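Long-range contact in putative ferredoxin (Hydrogenobacter thermophilus, PDB 7M1O), which probably carries electrons in redox reactions by means of a single bound [4Fe-4S] cluster: residues A2-M6 with D42-V47. Residue numbers count along the deposited sequence, not the author numbering.
Sequences ALRTM and DGWMMV
Extended strands 3-6 and 45-47 run antiparallel, their directions 137° apart, so the pair is markedly twisted. Thr5 and Met45 form a hydrogen-bonded pair (Thr5 N to Met45 O 2.9 Å, Met45 N to Thr5 O 2.9 Å); Arg4 and Met46 are a non-hydrogen-bonded pair with CA atoms 4.2 Å apart, and Val47 N donates to Leu3 O at 2.8 Å. Before the strand, Gly43 (phi 92°) lies within an Asx turn, in which Trp44 N donates to Asp42 OD1 at 3.2 Å.

Leu3, Thr5, Met45 and Val47 share the buried face, with Thr5 CG2 3.7 Å from Val47 CG2; helix 52-61 covers part of it, and Thr5 OG1 and Tyr26 OH share a hydrogen bond. Away from that face the Trp44 indole (chi1 m, chi2 94°), its CA-to-CB bond pointing sideways, is sandwiched. Arg4 (chi1 p, then t, t) lays its guanidinium flat on one side, planes at 9° and CZ 3.7 Å from the five-membered ring centroid. Met6 (chi1 p, chi2 t) covers the opposite side, with CG 3.8 Å and SD 4.2 Å from the six-membered ring centroid. Arg4 NH1 also makes a long salt bridge to Asp42 OD2 (3.6 Å), while NH2 pairs with Glu70 of strand 67-71. Backbone bonds thus join edge strand to central strand, cation-pi, CH-pi and Met-aromatic contacts fasten the residue before the edge strand, and Arg4 offsets two carboxylates.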
ATOM      1  N   ALA A   2     -10.053  -7.233 -10.623  1.00 42.98           N
ATOM      2  CA  ALA A   2      -9.929  -6.461  -9.392  1.00 42.63           C
ATOM      3  C   ALA A   2      -8.464  -6.289  -9.012  1.00 38.37           C
ATOM      4  O   ALA A   2      -7.599  -6.994  -9.526  1.00 37.82           O
ATOM      5  CB  ALA A   2     -10.692  -7.136  -8.265  1.00 45.73           C
ATOM      6  N   LEU A   3      -8.200  -5.351  -8.108  1.00 33.71           N
ATOM      7  CA  LEU A   3      -6.839  -5.042  -7.685  1.00 29.62           C
ATOM      8  C   LEU A   3      -6.675  -5.240  -6.183  1.00 25.56           C
ATOM      9  O   LEU A   3      -7.535  -4.837  -5.400  1.00 24.71           O
ATOM     10  CB  LEU A   3      -6.484  -3.603  -8.066  1.00 28.62           C
ATOM     11  CG  LEU A   3      -5.000  -3.293  -8.261  1.00 28.11           C
ATOM     12  CD1 LEU A   3      -4.469  -3.983  -9.510  1.00 27.27           C
ATOM     13  CD2 LEU A   3      -4.775  -1.789  -8.340  1.00 28.60           C
ATOM     14  N   ARG A   4      -5.571  -5.869  -5.789  1.00 22.90           N
ATOM     15  CA  ARG A   4      -5.214  -5.991  -4.378  1.00 20.55           C
ATOM     16  C   ARG A   4      -3.785  -5.507  -4.166  1.00 18.39           C
ATOM     17  O   ARG A   4      -2.985  -5.492  -5.100  1.00 16.76           O
ATOM     18  CB  ARG A   4      -5.370  -7.433  -3.887  1.00 20.11           C
ATOM     19  CG  ARG A   4      -4.437  -8.452  -4.526  1.00 20.57           C
ATOM     20  CD  ARG A   4      -4.582  -9.805  -3.839  1.00 21.94           C
ATOM     21  NE  ARG A   4      -3.641 -10.800  -4.344  1.00 25.73           N
ATOM     22  CZ  ARG A   4      -3.513 -12.025  -3.846  1.00 29.56           C
ATOM     23  NH1 ARG A   4      -4.267 -12.413  -2.824  1.00 33.89           N
ATOM     24  NH2 ARG A   4      -2.631 -12.866  -4.366  1.00 27.46           N
ATOM     25  N   THR A   5      -3.472  -5.110  -2.936  1.00 18.02           N
ATOM     26  CA  THR A   5      -2.167  -4.534  -2.631  1.00 17.21           C
ATOM     27  C   THR A   5      -1.722  -4.882  -1.210  1.00 18.43           C
ATOM     28  O   THR A   5      -2.549  -5.136  -0.332  1.00 18.72           O
ATOM     29  CB  THR A   5      -2.185  -2.995  -2.809  1.00 16.19           C
ATOM     30  OG1 THR A   5      -0.876  -2.458  -2.580  1.00 16.70           O
ATOM     31  CG2 THR A   5      -3.181  -2.345  -1.854  1.00 15.46           C
ATOM     32  N   MET A   6      -0.408  -4.911  -1.002  1.00 20.30           N
ATOM     33  CA  MET A   6       0.170  -5.154   0.315  1.00 23.18           C
ATOM     34  C   MET A   6       1.449  -4.342   0.473  1.00 23.35           C
ATOM     35  O   MET A   6       2.004  -3.857  -0.512  1.00 22.35           O
ATOM     36  CB  MET A   6       0.465  -6.647   0.524  1.00 27.29           C
ATOM     37  CG  MET A   6       1.563  -7.233  -0.373  1.00 34.65           C
ATOM     38  SD  MET A   6       2.251  -8.763   0.301  1.00 39.04           S
ATOM     39  CE  MET A   6       3.282  -9.327  -1.048  1.00 40.35           C
ATOM     40  N   ASP A  42      -3.871 -13.073   4.774  1.00 43.16           N
ATOM     41  CA  ASP A  42      -2.698 -13.117   3.899  1.00 41.39           C
ATOM     42  C   ASP A  42      -2.015 -11.753   3.827  1.00 38.14           C
ATOM     43  O   ASP A  42      -0.935 -11.617   3.254  1.00 37.42           O
ATOM     44  CB  ASP A  42      -3.100 -13.594   2.498  1.00 43.57           C
ATOM     45  CG  ASP A  42      -4.233 -12.775   1.904  1.00 46.55           C
ATOM     46  OD1 ASP A  42      -4.772 -11.900   2.618  1.00 44.11           O
ATOM     47  OD2 ASP A  42      -4.588 -13.012   0.730  1.00 49.76           O
ATOM     48  N   GLY A  43      -2.655 -10.751   4.422  1.00 37.04           N
ATOM     49  CA  GLY A  43      -2.099  -9.413   4.505  1.00 36.24           C
ATOM     50  C   GLY A  43      -2.508  -8.518   3.352  1.00 36.03           C
ATOM     51  O   GLY A  43      -2.225  -7.319   3.365  1.00 37.46           O
ATOM     52  N   TRP A  44      -3.170  -9.093   2.352  1.00 33.75           N
ATOM     53  CA  TRP A  44      -3.585  -8.337   1.176  1.00 32.07           C
ATOM     54  C   TRP A  44      -4.826  -7.500   1.460  1.00 30.96           C
ATOM     55  O   TRP A  44      -5.699  -7.915   2.221  1.00 31.02           O
ATOM     56  CB  TRP A  44      -3.872  -9.271  -0.001  1.00 31.14           C
ATOM     57  CG  TRP A  44      -2.672  -9.975  -0.561  1.00 29.36           C
ATOM     58  CD1 TRP A  44      -2.222 -11.216  -0.225  1.00 29.61           C
ATOM     59  CD2 TRP A  44      -1.783  -9.484  -1.571  1.00 27.98           C
ATOM     60  NE1 TRP A  44      -1.104 -11.529  -0.958  1.00 29.44           N
ATOM     61  CE2 TRP A  44      -0.812 -10.483  -1.790  1.00 28.40           C
ATOM     62  CE3 TRP A  44      -1.709  -8.298  -2.306  1.00 26.00           C
ATOM     63  CZ2 TRP A  44       0.217 -10.331  -2.716  1.00 26.98           C
ATOM     64  CZ3 TRP A  44      -0.686  -8.149  -3.224  1.00 25.48           C
ATOM     65  CH2 TRP A  44       0.265  -9.160  -3.420  1.00 26.60           C
ATOM     66  N   MET A  45      -4.894  -6.326   0.838  1.00 29.12           N
ATOM     67  CA  MET A  45      -6.089  -5.489   0.881  1.00 28.85           C
ATOM     68  C   MET A  45      -6.655  -5.308  -0.520  1.00 28.56           C
ATOM     69  O   MET A  45      -5.941  -4.912  -1.441  1.00 28.77           O
ATOM     70  CB  MET A  45      -5.783  -4.119   1.495  1.00 28.16           C
ATOM     71  CG  MET A  45      -6.944  -3.135   1.391  1.00 28.45           C
ATOM     72  SD  MET A  45      -6.626  -1.543   2.170  1.00 29.00           S
ATOM     73  CE  MET A  45      -8.055  -0.614   1.612  1.00 29.40           C
ATOM     74  N   MET A  46      -7.943  -5.596  -0.675  1.00 27.79           N
ATOM     75  CA  MET A  46      -8.634  -5.362  -1.932  1.00 28.46           C
ATOM     76  C   MET A  46      -8.875  -3.867  -2.107  1.00 27.17           C
ATOM     77  O   MET A  46      -9.305  -3.188  -1.176  1.00 26.45           O
ATOM     78  CB  MET A  46      -9.954  -6.130  -1.964  1.00 30.19           C
ATOM     79  CG  MET A  46      -9.805  -7.630  -1.757  1.00 30.96           C
ATOM     80  SD  MET A  46      -8.759  -8.424  -2.994  1.00 31.89           S
ATOM     81  CE  MET A  46      -9.630  -8.039  -4.518  1.00 32.35           C
ATOM     82  N   VAL A  47      -8.592  -3.363  -3.304  1.00 26.57           N
ATOM     83  CA  VAL A  47      -8.659  -1.931  -3.579  1.00 25.21           C
ATOM     84  C   VAL A  47      -9.985  -1.555  -4.237  1.00 26.22           C
ATOM     85  O   VAL A  47     -10.408  -2.211  -5.189  1.00 26.56           O
ATOM     86  CB  VAL A  47      -7.502  -1.490  -4.497  1.00 23.70           C
ATOM     87  CG1 VAL A  47      -7.500   0.023  -4.673  1.00 23.77           C
ATOM     88  CG2 VAL A  47      -6.172  -1.959  -3.933  1.00 22.62           C
TER